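PDB 5U47: penicillin binding protein 2X from Streptococcus thermophilus, which probably acts as a transpeptidase that cross-links peptidoglycan strands during septal cell-wall synthesis, and is the kind of enzyme that beta-lactams inactivate by acylating an active-site serine. Local coordinates for residues 146-151 with 229-234; 243-248 with 283-288; 300-305 with 309-314; 615-620 with 656-661; 625-630 with 667-672. The protein carries 1 engineered substitution. One frame throughout, in Å; residues are numbered along the deposited sequence.

Interaction 1. Residues 146-151 with 229-234; sequences NGTFAS and FLETQM
Glu231 reaches out of helix 224-241 and lays its carboxylate against the backbone of Thr148, Phe149 and Ala150, in the loop between strand 134-143 and the short helix 151-154. Its CG lies 3.8 Å from Thr148 O, and OE1 passes 4.0 Å from Thr148 CG2. The one direct hydrogen bond runs from Ala150 N to Glu231 OE2, 2.9 Å long and nearly straight at 165°, yet it meets the oxygen from above the carboxylate plane, 51° out of it. A bend at chi2 (-76°) swings the acid toward the loop. Ala150 is the N-cap residue of helix 151-154, and a water carries the contact into its first turn, accepting from Ser151 N at 3.2 Å and probably donating to Glu231 OE1 at 3.1 Å. Outside the two segments Arg264 forms a salt bridge with OE1, while Gln227 and Thr262 hydrogen-bond to OE2. The contact thus ties a loop of the dimerisation-domain family region to the long helix that leads into the transpeptidase sheet. With donors on both oxygens and an arginine beside it, this buried carboxylate is probably held as the anion, its rotation probably restrained by partners on both oxygens.

Interaction 2. Residues 243-248 with 283-288; sequences GINASA and VNRLYE
Strand 245-252 passes the loop 283-288 with Ser247 and Arg285 nearest in backbone, their CA atoms 6.6 Å apart, and the Arg285 side chain makes every side-chain contact of the loop with the strand. Asn245 and Arg285 meet flat on flat: the side-chain amide lies over one face of the guanidinium, the two planes only 7° apart. Asn245 ND2 sits 3.4 Å from Arg285 CZ, toward the rim of the group, and Asn245 OD1 lies over the other end, 3.5 Å from Arg285 NE at an angle too poor for a hydrogen bond. The stack works through the faces, and the polar ends have partners elsewhere: Arg285 NH1 in a salt bridge with Asp281, Asn245 ND2 in a hydrogen bond to Gln548. Bends at chi2 and chi3 (88°) turn the guanidinium parallel to the amide.

Strand 245-252 belongs to the five-stranded antiparallel sheet of the penicillin-binding transpeptidase fold, between strands 258-264 and 541-548, and the loop packs across this part of it. Beyond the stack, Arg285 CD lies 3.8 Å from Ala246 O, and Arg285 CB approaches Ser247 CB at 4.1 Å. Ser247 OG hydrogen-bonds to Thr546 and to a water 2.9 Å away, which donates a weak bond to Arg285 O. The loop holds its own shape through an Asx turn, Leu286 N donating to Asn284 OD1 at 2.9 Å, and through Asn284 N, which donates to Glu288 OE1 at 3.0 Å.

Interaction 3. Residues 300-305 with 309-314; sequences MLLSAA and GSFNPN
Phe311 folds back over the end of helix 297-308, the helix it has just left, and meets Leu302 and Ala305. Its CB lies 4.1 Å from Ala305 CB and 3.8 Å from Ala305 O, resting on the last turn of the helix. From there CG stands anti to the backbone N (chi1 -178°), carrying the ring obliquely back toward Leu302, one turn earlier. Further out, CD1 comes within 3.8 Å of Leu302 CD1. CE1, the next atom of the ring, makes the closest approach, 3.4 Å from the same methyl, and CZ is again 3.8 Å from it. The methyl thus lies over one face of the ring in a CH-pi contact, 3.9 Å from the centroid and 29° off the ring normal. Leu302 also has its CG anti to the backbone N, which brings CD1 out to this face although its CB bond does not point at the loop.

The backbone reverses here: Gly309 has positive phi and closes a Schellman motif at the helix C-terminus, and Ser310 N donates to Ala305 O at 3.0 Å, nearly along the C=O axis, though the bond is bent at the hydrogen (136°). Ser310 OG finds its partner in Asn308.

Around this helix end, Phe311 packs on Leu362 of helix 356-366 and meets Tyr472 of helix 463-478 edge-to-face, while Leu302 also touches Tyr472. The ring thus lies where helices 297-308, 356-366 and 463-478 come together in the transpeptidase domain, before the chain enters strand 316-318.

Interaction 4. Residues 615-620 with 656-661; sequences HPIVLG and YGWTKK
This is an apolar contact between the two PASTA-domain regions of the chain: Ile617 and Leu619, on the edge strand 615-619 of the first, pack against the indole of Trp658, just ahead of helix 660-670 in the second. Both aliphatic residues project from the same side of the strand, as alternate residues do, and together they span the length of the indole. Ile617 covers the pyrrole end. Its CD1 lies over one face of the five-membered ring, 3.7 Å from the centroid and 24° off the normal, a CH-pi contact in which Trp658 NE1 is the nearest atom at 3.5 Å. The other branch, CG2, lies farther along the ring system, 4.0 Å from Trp658 CZ2. Ile617 CG1 stands anti to the carbonyl carbon (chi1 -61°), and the nearly extended chi2 of 167° then sends CD1 out to the ring.

The strand pairs in parallel with strand 641-646, whose Gln641 and Leu643 touch Ile617. Gln641 also links the regions through polar bonds, its amide hydrogen-bonding to Gly657 O and Thr659 N beside the tryptophan. Thr659 is the N-cap of helix 660-670, its OG1 accepting from Asn662 N, and Trp658 touches Val663 in the first turns of that helix. At the benzene end, Leu619 takes over from Ile617: its CD2 meets Trp658 obliquely, 3.6 Å from CH2 and 3.7 Å from CZ2.

Interaction 5. Residues 625-630 with 667-672; sequences IEKVSV and AKWKGI
A classic beta bulge in strand 625-628, where Glu626 and Lys627 both face Met645 of the central strand 641-646, lies at the start of this contact between the two PASTA-domain regions. From the bulge Lys627 extends over one face of Trp669, a residue near the end of helix 660-670. The lysine chain is straight beyond CG and slides past the indole in the opposite direction. Its CD sits above the five-membered ring in a CH-pi contact, 3.8 Å from the centroid and 14° off the normal, while CB lies 3.9 Å from Trp669 CZ2. The far end of the indole meets backbone: Val628 C is 3.7 Å from Trp669 CZ2, and Ser629 N is 3.6 Å from Trp669 CH2, both at the ring edge near its plane. Ser629 OG hydrogen-bonds to Leu643 N. Just beyond the tryptophan, the helix finishes in a Schellman motif at Gly671, with Ile672 N bonded to Ala667 O at 3.0 Å. A water joins the two sides, accepting from Lys627 NZ at 2.7 Å and donating to Trp669 O at 2.9 Å. The lysine methylenes thus cover the ring by apolar contact, while the ammonium is bonded to a water, through which it reaches the carbonyl of Trp669.

How the interactions relate
Interactions 1 and 2 are buried and neighbouring: helix 224-241 leads into strand 245-252, and Met234 CE packs 3.5 Å from Ala246 CB. Both centre on a charged side chain with a salt-bridge partner outside the contact, but one accepts hydrogen bonds and the other stacks by its face. Interaction 3, partly buried and about 31 Å from interaction 2 between centres, is local, a helix end covered by its own following loop. Interactions 4 and 5 share helix 660-670 and one three-stranded sheet, and their segments alternate along the chain. Each sets a tryptophan against an edge strand, the buried one under aliphatic methyls, the surface one under lysine methylenes with water.

Interaction 1. Residues 146-151 with 229-234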
# COMPACT_ATOMS: atom_id res chain seq x y z
N ASN A 146 15.13 0.91 9.62
CA ASN A 146 14.15 0.77 10.69
C ASN A 146 13.85 -0.69 11.10
O ASN A 146 13.05 -0.90 12.00
CB ASN A 146 12.86 1.50 10.30
CG ASN A 146 13.09 2.98 10.09
OD1 ASN A 146 13.25 3.74 11.03
ND2 ASN A 146 13.13 3.38 8.84
N GLY A 147 14.52 -1.67 10.49
CA GLY A 147 14.32 -3.08 10.87
C GLY A 147 12.88 -3.57 10.63
O GLY A 147 12.41 -3.60 9.48
N THR A 148 12.21 -3.98 11.72
CA THR A 148 10.80 -4.43 11.65
C THR A 148 9.91 -3.18 11.63
O THR A 148 9.58 -2.60 12.69
CB THR A 148 10.48 -5.36 12.83
OG1 THR A 148 11.40 -6.48 12.78
CG2 THR A 148 9.07 -5.85 12.75
N PHE A 149 9.55 -2.77 10.43
CA PHE A 149 8.86 -1.51 10.19
C PHE A 149 8.20 -1.58 8.83
O PHE A 149 8.90 -1.59 7.81
CB PHE A 149 9.94 -0.40 10.23
CG PHE A 149 9.44 1.00 9.93
CD1 PHE A 149 9.18 1.40 8.63
CD2 PHE A 149 9.32 1.94 10.95
CE1 PHE A 149 8.74 2.70 8.35
CE2 PHE A 149 8.91 3.23 10.69
CZ PHE A 149 8.63 3.61 9.38
N ALA A 150 6.87 -1.66 8.81
CA ALA A 150 6.08 -1.75 7.55
C ALA A 150 6.75 -2.67 6.56
O ALA A 150 6.82 -2.37 5.36
CB ALA A 150 5.92 -0.38 6.96
N SER A 151 7.22 -3.80 7.04
CA SER A 151 8.05 -4.67 6.20
C SER A 151 7.36 -5.20 4.96
O SER A 151 7.90 -5.08 3.84
CB SER A 151 8.66 -5.79 7.04
OG SER A 151 9.57 -5.24 7.98
N PHE A 229 5.42 3.46 16.49
CA PHE A 229 4.52 3.30 17.61
C PHE A 229 3.49 2.20 17.33
O PHE A 229 3.20 1.39 18.20
CB PHE A 229 3.84 4.64 17.88
CG PHE A 229 3.08 4.69 19.14
CD1 PHE A 229 3.69 5.07 20.32
CD2 PHE A 229 1.74 4.38 19.15
CE1 PHE A 229 2.98 5.12 21.50
CE2 PHE A 229 1.02 4.42 20.31
CZ PHE A 229 1.63 4.78 21.49
N LEU A 230 2.96 2.16 16.09
CA LEU A 230 2.01 1.12 15.71
C LEU A 230 2.61 -0.30 15.83
O LEU A 230 1.92 -1.24 16.27
CB LEU A 230 1.50 1.33 14.27
CG LEU A 230 0.60 0.24 13.70
CD1 LEU A 230 -0.66 0.11 14.53
CD2 LEU A 230 0.24 0.53 12.26
N GLU A 231 3.86 -0.46 15.40
CA GLU A 231 4.55 -1.77 15.44
C GLU A 231 4.62 -2.30 16.88
O GLU A 231 4.34 -3.45 17.14
CB GLU A 231 5.97 -1.69 14.84
CG GLU A 231 6.06 -1.30 13.35
CD GLU A 231 5.70 -2.40 12.33
OE1 GLU A 231 5.83 -3.59 12.66
OE2 GLU A 231 5.32 -2.06 11.17
N THR A 232 4.99 -1.43 17.80
CA THR A 232 5.06 -1.79 19.21
C THR A 232 3.69 -2.22 19.74
O THR A 232 3.58 -3.26 20.38
CB THR A 232 5.56 -0.61 20.05
OG1 THR A 232 6.82 -0.16 19.53
CG2 THR A 232 5.69 -0.98 21.51
N GLN A 233 2.65 -1.44 19.46
CA GLN A 233 1.31 -1.80 19.95
C GLN A 233 0.74 -3.02 19.28
O GLN A 233 0.01 -3.77 19.92
CB GLN A 233 0.33 -0.63 19.85
CG GLN A 233 0.77 0.56 20.64
CD GLN A 233 1.05 0.20 22.08
OE1 GLN A 233 2.14 0.40 22.55
NE2 GLN A 233 0.06 -0.41 22.78
N MET A 234 1.10 -3.25 18.01
CA MET A 234 0.64 -4.42 17.31
C MET A 234 1.29 -5.68 17.90
O MET A 234 0.65 -6.71 17.97
CB MET A 234 0.95 -4.33 15.82
CG MET A 234 0.11 -5.25 15.00
SD MET A 234 -1.65 -4.77 15.06
CE MET A 234 -2.15 -5.89 13.77
O HOH W 1 6.39 -4.90 9.96

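Interaction 2. Residues 243-248 with 283-288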
# COMPACT_ATOMS: atom_id res chain seq x y z
N GLY A 243 -3.40 -14.57 17.50
CA GLY A 243 -4.08 -14.85 16.25
C GLY A 243 -3.09 -15.37 15.23
O GLY A 243 -1.87 -15.17 15.38
N ILE A 244 -3.61 -16.02 14.20
CA ILE A 244 -2.76 -16.54 13.12
C ILE A 244 -2.27 -15.40 12.23
O ILE A 244 -1.23 -15.52 11.61
CB ILE A 244 -3.43 -17.67 12.32
CG1 ILE A 244 -4.63 -17.17 11.51
CG2 ILE A 244 -3.87 -18.78 13.29
CD1 ILE A 244 -5.19 -18.23 10.58
N ASN A 245 -3.03 -14.31 12.15
CA ASN A 245 -2.60 -13.13 11.41
C ASN A 245 -3.35 -11.91 11.90
O ASN A 245 -4.32 -12.02 12.64
CB ASN A 245 -2.69 -13.31 9.87
CG ASN A 245 -4.11 -13.37 9.36
OD1 ASN A 245 -4.89 -12.45 9.57
ND2 ASN A 245 -4.44 -14.45 8.64
N ALA A 246 -2.87 -10.73 11.54
CA ALA A 246 -3.53 -9.50 11.93
C ALA A 246 -3.05 -8.37 11.05
O ALA A 246 -2.01 -8.49 10.39
CB ALA A 246 -3.26 -9.18 13.41
N SER A 247 -3.81 -7.28 11.03
CA SER A 247 -3.45 -6.11 10.27
C SER A 247 -3.97 -4.87 10.98
O SER A 247 -4.92 -4.94 11.75
CB SER A 247 -4.03 -6.18 8.87
OG SER A 247 -5.44 -6.07 8.94
N ALA A 248 -3.32 -3.75 10.71
CA ALA A 248 -3.72 -2.44 11.24
C ALA A 248 -3.24 -1.36 10.30
O ALA A 248 -2.06 -1.38 9.89
CB ALA A 248 -3.13 -2.22 12.59
N VAL A 283 1.25 -13.62 2.31
CA VAL A 283 0.18 -12.86 1.65
C VAL A 283 0.13 -11.44 2.21
O VAL A 283 0.19 -11.25 3.42
CB VAL A 283 -1.17 -13.58 1.82
CG1 VAL A 283 -2.29 -12.80 1.17
CG2 VAL A 283 -1.11 -14.98 1.19
N ASN A 284 0.06 -10.45 1.32
CA ASN A 284 -0.01 -9.05 1.75
C ASN A 284 -1.44 -8.76 2.22
O ASN A 284 -2.39 -8.88 1.44
CB ASN A 284 0.43 -8.10 0.64
CG ASN A 284 0.58 -6.67 1.12
OD1 ASN A 284 -0.41 -6.03 1.48
ND2 ASN A 284 1.82 -6.17 1.14
N ARG A 285 -1.58 -8.38 3.48
CA ARG A 285 -2.90 -8.15 4.03
C ARG A 285 -3.54 -6.83 3.66
O ARG A 285 -4.72 -6.67 3.92
CB ARG A 285 -2.90 -8.23 5.55
CG ARG A 285 -2.22 -9.46 6.08
CD ARG A 285 -3.06 -10.11 7.16
NE ARG A 285 -3.97 -11.04 6.52
CZ ARG A 285 -3.64 -12.26 6.12
NH1 ARG A 285 -2.40 -12.71 6.28
NH2 ARG A 285 -4.55 -13.03 5.55
N LEU A 286 -2.78 -5.90 3.09
CA LEU A 286 -3.37 -4.64 2.69
C LEU A 286 -4.12 -4.78 1.36
O LEU A 286 -5.22 -4.24 1.22
CB LEU A 286 -2.31 -3.54 2.57
CG LEU A 286 -2.79 -2.16 2.14
CD1 LEU A 286 -3.87 -1.61 3.07
CD2 LEU A 286 -1.63 -1.21 2.05
N TYR A 287 -3.54 -5.48 0.39
CA TYR A 287 -4.16 -5.52 -0.94
C TYR A 287 -4.24 -6.86 -1.67
O TYR A 287 -4.81 -6.91 -2.77
CB TYR A 287 -3.46 -4.49 -1.86
CG TYR A 287 -1.98 -4.70 -1.96
CD1 TYR A 287 -1.45 -5.61 -2.86
CD2 TYR A 287 -1.11 -4.01 -1.12
CE1 TYR A 287 -0.08 -5.81 -2.95
CE2 TYR A 287 0.24 -4.21 -1.20
CZ TYR A 287 0.75 -5.12 -2.13
OH TYR A 287 2.10 -5.34 -2.18
N GLU A 288 -3.70 -7.93 -1.10
CA GLU A 288 -3.75 -9.25 -1.75
C GLU A 288 -4.79 -10.15 -1.13
O GLU A 288 -5.59 -10.77 -1.84
CB GLU A 288 -2.39 -9.94 -1.71
CG GLU A 288 -1.34 -9.26 -2.55
CD GLU A 288 -0.03 -10.01 -2.57
OE1 GLU A 288 0.19 -10.84 -1.65
OE2 GLU A 288 0.77 -9.76 -3.50
O HOH W 2 -6.92 -7.05 6.61

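Interaction 3. Residues 300-305 with 309-314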
# COMPACT_ATOMS: atom_id res chain seq x y z
N MET A 300 -21.47 0.52 5.88
CA MET A 300 -21.94 0.81 4.52
C MET A 300 -23.46 0.60 4.44
O MET A 300 -24.16 1.43 3.86
CB MET A 300 -21.26 -0.09 3.49
CG MET A 300 -19.82 0.24 3.10
SD MET A 300 -18.55 0.19 4.38
CE MET A 300 -18.57 1.87 4.93
N LEU A 301 -23.94 -0.50 5.02
CA LEU A 301 -25.37 -0.82 5.02
C LEU A 301 -26.21 0.27 5.62
O LEU A 301 -27.18 0.71 5.02
CB LEU A 301 -25.67 -2.10 5.79
CG LEU A 301 -27.20 -2.38 5.82
CD1 LEU A 301 -27.66 -2.93 4.48
CD2 LEU A 301 -27.56 -3.33 6.91
N LEU A 302 -25.85 0.68 6.83
CA LEU A 302 -26.54 1.73 7.54
C LEU A 302 -26.54 3.04 6.75
O LEU A 302 -27.57 3.71 6.69
CB LEU A 302 -25.92 1.96 8.91
CG LEU A 302 -26.56 3.06 9.77
CD1 LEU A 302 -28.02 2.74 10.07
CD2 LEU A 302 -25.80 3.23 11.07
N SER A 303 -25.39 3.39 6.16
CA SER A 303 -25.31 4.64 5.38
C SER A 303 -26.26 4.61 4.19
O SER A 303 -26.85 5.63 3.85
CB SER A 303 -23.89 4.93 4.89
OG SER A 303 -23.47 4.04 3.87
N ALA A 304 -26.38 3.44 3.57
CA ALA A 304 -27.27 3.24 2.42
C ALA A 304 -28.74 3.35 2.84
O ALA A 304 -29.55 3.98 2.16
CB ALA A 304 -27.00 1.90 1.76
N ALA A 305 -29.07 2.72 3.97
CA ALA A 305 -30.43 2.78 4.49
C ALA A 305 -30.82 4.22 4.79
O ALA A 305 -31.95 4.64 4.48
CB ALA A 305 -30.57 1.93 5.75
N GLY A 309 -33.56 6.69 2.49
CA GLY A 309 -34.75 7.18 3.17
C GLY A 309 -35.52 6.05 3.86
O GLY A 309 -36.64 6.26 4.32
N SER A 310 -34.91 4.86 3.95
CA SER A 310 -35.57 3.69 4.54
C SER A 310 -34.98 3.28 5.90
O SER A 310 -34.75 2.08 6.17
CB SER A 310 -35.55 2.52 3.54
OG SER A 310 -34.23 2.18 3.17
N PHE A 311 -34.74 4.28 6.75
CA PHE A 311 -34.24 4.05 8.09
C PHE A 311 -35.01 4.88 9.10
O PHE A 311 -34.93 6.11 9.09
CB PHE A 311 -32.75 4.36 8.19
CG PHE A 311 -32.17 4.08 9.54
CD1 PHE A 311 -31.77 2.80 9.88
CD2 PHE A 311 -32.04 5.09 10.48
CE1 PHE A 311 -31.24 2.53 11.14
CE2 PHE A 311 -31.52 4.82 11.73
CZ PHE A 311 -31.12 3.54 12.06
N ASN A 312 -35.78 4.21 9.94
CA ASN A 312 -36.47 4.85 11.03
C ASN A 312 -35.71 4.34 12.25
O ASN A 312 -35.83 3.16 12.59
CB ASN A 312 -37.94 4.45 11.06
CG ASN A 312 -38.72 5.19 12.12
OD1 ASN A 312 -38.16 5.67 13.12
ND2 ASN A 312 -40.03 5.30 11.91
N PRO A 313 -34.90 5.20 12.90
CA PRO A 313 -34.08 4.73 14.04
C PRO A 313 -34.88 4.12 15.19
O PRO A 313 -34.39 3.18 15.83
CB PRO A 313 -33.36 6.00 14.52
CG PRO A 313 -34.22 7.13 14.06
CD PRO A 313 -34.82 6.67 12.76
N ASN A 314 -36.08 4.65 15.40
CA ASN A 314 -36.95 4.28 16.51
C ASN A 314 -37.82 3.05 16.29
O ASN A 314 -38.27 2.44 17.26
CB ASN A 314 -37.86 5.47 16.83
CG ASN A 314 -37.07 6.74 17.04
OD1 ASN A 314 -35.91 6.70 17.46
ND2 ASN A 314 -37.68 7.88 16.73

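Interaction 4. Residues 615-620 with 656-661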
# COMPACT_ATOMS: atom_id res chain seq x y z
N HIS A 615 -4.42 10.92 -11.90
CA HIS A 615 -5.69 10.44 -11.31
C HIS A 615 -6.59 9.95 -12.44
O HIS A 615 -7.41 10.71 -12.96
CB HIS A 615 -6.41 11.55 -10.52
CG HIS A 615 -5.69 12.00 -9.29
ND1 HIS A 615 -6.11 13.08 -8.54
CD2 HIS A 615 -4.55 11.56 -8.70
CE1 HIS A 615 -5.30 13.25 -7.52
NE2 HIS A 615 -4.34 12.34 -7.59
N PRO A 616 -6.42 8.68 -12.85
CA PRO A 616 -7.20 8.16 -13.94
C PRO A 616 -8.60 7.74 -13.52
O PRO A 616 -8.83 7.37 -12.37
CB PRO A 616 -6.41 6.93 -14.36
CG PRO A 616 -5.82 6.43 -13.09
CD PRO A 616 -5.53 7.65 -12.28
N ILE A 617 -9.53 7.82 -14.46
CA ILE A 617 -10.90 7.35 -14.27
C ILE A 617 -11.12 6.33 -15.40
O ILE A 617 -11.06 6.69 -16.59
CB ILE A 617 -11.94 8.46 -14.43
CG1 ILE A 617 -11.72 9.56 -13.38
CG2 ILE A 617 -13.33 7.87 -14.33
CD1 ILE A 617 -12.50 10.83 -13.64
N VAL A 618 -11.34 5.07 -15.02
CA VAL A 618 -11.53 3.99 -15.97
C VAL A 618 -13.03 3.88 -16.23
O VAL A 618 -13.81 3.71 -15.28
CB VAL A 618 -10.95 2.67 -15.44
CG1 VAL A 618 -11.26 1.50 -16.36
CG2 VAL A 618 -9.43 2.81 -15.28
N LEU A 619 -13.42 4.02 -17.50
CA LEU A 619 -14.83 3.96 -17.89
C LEU A 619 -15.17 2.60 -18.45
O LEU A 619 -14.65 2.19 -19.50
CB LEU A 619 -15.16 5.03 -18.93
CG LEU A 619 -14.85 6.48 -18.57
CD1 LEU A 619 -15.09 7.38 -19.76
CD2 LEU A 619 -15.68 6.94 -17.38
N GLY A 620 -16.06 1.89 -17.76
CA GLY A 620 -16.50 0.59 -18.24
C GLY A 620 -15.72 -0.59 -17.69
O GLY A 620 -14.90 -0.44 -16.81
N TYR A 656 -19.27 12.20 -9.79
CA TYR A 656 -18.93 13.15 -8.74
C TYR A 656 -17.42 13.43 -8.76
O TYR A 656 -16.59 12.51 -8.84
CB TYR A 656 -19.36 12.66 -7.36
CG TYR A 656 -19.24 13.76 -6.33
CD1 TYR A 656 -18.01 14.08 -5.73
CD2 TYR A 656 -20.33 14.52 -5.99
CE1 TYR A 656 -17.90 15.11 -4.81
CE2 TYR A 656 -20.23 15.55 -5.07
CZ TYR A 656 -19.02 15.84 -4.49
OH TYR A 656 -18.93 16.86 -3.60
N GLY A 657 -17.08 14.71 -8.71
CA GLY A 657 -15.66 15.11 -8.71
C GLY A 657 -14.98 15.23 -10.07
O GLY A 657 -13.83 15.64 -10.15
N TRP A 658 -15.67 14.86 -11.15
CA TRP A 658 -15.10 15.02 -12.50
C TRP A 658 -14.90 16.49 -12.86
O TRP A 658 -15.74 17.34 -12.55
CB TRP A 658 -16.02 14.43 -13.57
CG TRP A 658 -16.04 12.94 -13.67
CD1 TRP A 658 -15.75 12.05 -12.69
CD2 TRP A 658 -16.47 12.18 -14.80
NE1 TRP A 658 -15.93 10.77 -13.15
CE2 TRP A 658 -16.37 10.82 -14.44
CE3 TRP A 658 -16.89 12.51 -16.09
CZ2 TRP A 658 -16.71 9.78 -15.33
CZ3 TRP A 658 -17.22 11.46 -16.98
CH2 TRP A 658 -17.13 10.13 -16.59
N THR A 659 -13.80 16.78 -13.56
CA THR A 659 -13.62 18.13 -14.09
C THR A 659 -14.59 18.35 -15.26
O THR A 659 -15.06 17.39 -15.88
CB THR A 659 -12.20 18.38 -14.60
OG1 THR A 659 -11.88 17.45 -15.65
CG2 THR A 659 -11.19 18.28 -13.44
N LYS A 660 -14.89 19.61 -15.54
CA LYS A 660 -15.78 19.94 -16.66
C LYS A 660 -15.18 19.43 -17.98
O LYS A 660 -15.88 18.90 -18.83
CB LYS A 660 -16.04 21.44 -16.74
CG LYS A 660 -17.05 21.80 -17.81
CD LYS A 660 -17.40 23.27 -17.83
CE LYS A 660 -18.45 23.55 -18.90
NZ LYS A 660 -19.02 24.92 -18.81
N LYS A 661 -13.86 19.57 -18.13
CA LYS A 661 -13.17 19.07 -19.33
C LYS A 661 -13.48 17.59 -19.55
O LYS A 661 -13.76 17.16 -20.67
CB LYS A 661 -11.65 19.26 -19.19
CG LYS A 661 -10.79 18.76 -20.36
CD LYS A 661 -9.31 18.97 -20.03
CE LYS A 661 -8.38 18.54 -21.17
NZ LYS A 661 -8.45 17.09 -21.47

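Interaction 5. Residues 625-630 with 667-672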
# COMPACT_ATOMS: atom_id res chain seq x y z
N ILE A 625 -8.00 -0.72 -23.62
CA ILE A 625 -8.16 0.72 -23.71
C ILE A 625 -8.55 1.09 -25.16
O ILE A 625 -7.81 0.77 -26.10
CB ILE A 625 -6.88 1.46 -23.31
CG1 ILE A 625 -6.68 1.26 -21.81
CG2 ILE A 625 -6.96 2.94 -23.67
CD1 ILE A 625 -5.42 1.89 -21.26
N GLU A 626 -9.70 1.74 -25.33
CA GLU A 626 -10.18 2.18 -26.63
C GLU A 626 -9.88 3.66 -26.88
O GLU A 626 -9.48 4.04 -27.98
CB GLU A 626 -11.67 1.90 -26.76
CG GLU A 626 -12.25 2.27 -28.11
CD GLU A 626 -13.71 1.88 -28.23
OE1 GLU A 626 -14.07 0.76 -27.81
OE2 GLU A 626 -14.49 2.69 -28.76
N LYS A 627 -10.10 4.51 -25.87
CA LYS A 627 -9.80 5.94 -25.99
C LYS A 627 -9.29 6.49 -24.69
O LYS A 627 -9.59 5.95 -23.60
CB LYS A 627 -11.04 6.74 -26.39
CG LYS A 627 -11.52 6.49 -27.79
CD LYS A 627 -12.76 7.31 -28.11
CE LYS A 627 -13.31 6.90 -29.47
NZ LYS A 627 -14.58 7.61 -29.77
N VAL A 628 -8.52 7.58 -24.80
CA VAL A 628 -7.97 8.27 -23.63
C VAL A 628 -8.17 9.77 -23.85
O VAL A 628 -8.03 10.25 -24.99
CB VAL A 628 -6.47 7.94 -23.43
CG1 VAL A 628 -5.97 8.51 -22.11
CG2 VAL A 628 -6.25 6.43 -23.46
N SER A 629 -8.47 10.50 -22.77
CA SER A 629 -8.77 11.95 -22.87
C SER A 629 -7.56 12.86 -23.11
O SER A 629 -7.72 14.06 -23.31
CB SER A 629 -9.51 12.43 -21.63
OG SER A 629 -8.69 12.38 -20.48
N VAL A 630 -6.36 12.29 -23.06
CA VAL A 630 -5.11 12.98 -23.35
C VAL A 630 -4.32 12.12 -24.33
O VAL A 630 -4.46 10.88 -24.35
CB VAL A 630 -4.27 13.26 -22.07
CG1 VAL A 630 -5.01 14.21 -21.13
CG2 VAL A 630 -3.90 11.96 -21.35
N ALA A 667 -19.01 13.33 -22.88
CA ALA A 667 -20.25 13.63 -23.57
C ALA A 667 -20.07 13.57 -25.07
O ALA A 667 -20.94 13.09 -25.79
CB ALA A 667 -20.77 15.00 -23.15
N LYS A 668 -18.93 14.08 -25.53
CA LYS A 668 -18.59 14.04 -26.94
C LYS A 668 -18.39 12.58 -27.38
O LYS A 668 -18.89 12.20 -28.42
CB LYS A 668 -17.34 14.85 -27.23
CG LYS A 668 -17.01 14.98 -28.72
CD LYS A 668 -15.61 15.55 -28.94
CE LYS A 668 -14.51 14.56 -28.52
NZ LYS A 668 -13.14 15.15 -28.57
N TRP A 669 -17.67 11.78 -26.58
CA TRP A 669 -17.45 10.37 -26.94
C TRP A 669 -18.75 9.58 -27.07
O TRP A 669 -18.88 8.75 -27.97
CB TRP A 669 -16.57 9.65 -25.91
CG TRP A 669 -15.12 10.02 -25.92
CD1 TRP A 669 -14.41 10.57 -26.96
CD2 TRP A 669 -14.15 9.73 -24.90
NE1 TRP A 669 -13.09 10.72 -26.61
CE2 TRP A 669 -12.90 10.20 -25.36
CE3 TRP A 669 -14.23 9.15 -23.63
CZ2 TRP A 669 -11.74 10.09 -24.60
CZ3 TRP A 669 -13.07 9.04 -22.87
CH2 TRP A 669 -11.85 9.51 -23.37
N LYS A 670 -19.70 9.84 -26.17
CA LYS A 670 -20.96 9.09 -26.16
C LYS A 670 -22.18 9.82 -26.73
O LYS A 670 -23.29 9.29 -26.66
CB LYS A 670 -21.27 8.58 -24.75
CG LYS A 670 -20.18 7.71 -24.15
CD LYS A 670 -19.78 6.52 -25.02
CE LYS A 670 -20.92 5.57 -25.27
NZ LYS A 670 -20.44 4.35 -25.98
N GLY A 671 -21.98 11.01 -27.29
CA GLY A 671 -23.07 11.76 -27.90
C GLY A 671 -24.20 12.14 -26.97
O GLY A 671 -25.36 12.01 -27.33
N ILE A 672 -23.86 12.60 -25.77
CA ILE A 672 -24.86 13.00 -24.79
C ILE A 672 -24.82 14.51 -24.67
O ILE A 672 -23.75 15.11 -24.63
CB ILE A 672 -24.56 12.35 -23.43
CG1 ILE A 672 -24.68 10.83 -23.56
CG2 ILE A 672 -25.49 12.89 -22.35
CD1 ILE A 672 -24.21 10.08 -22.33
O HOH W 3 -16.72 6.92 -28.32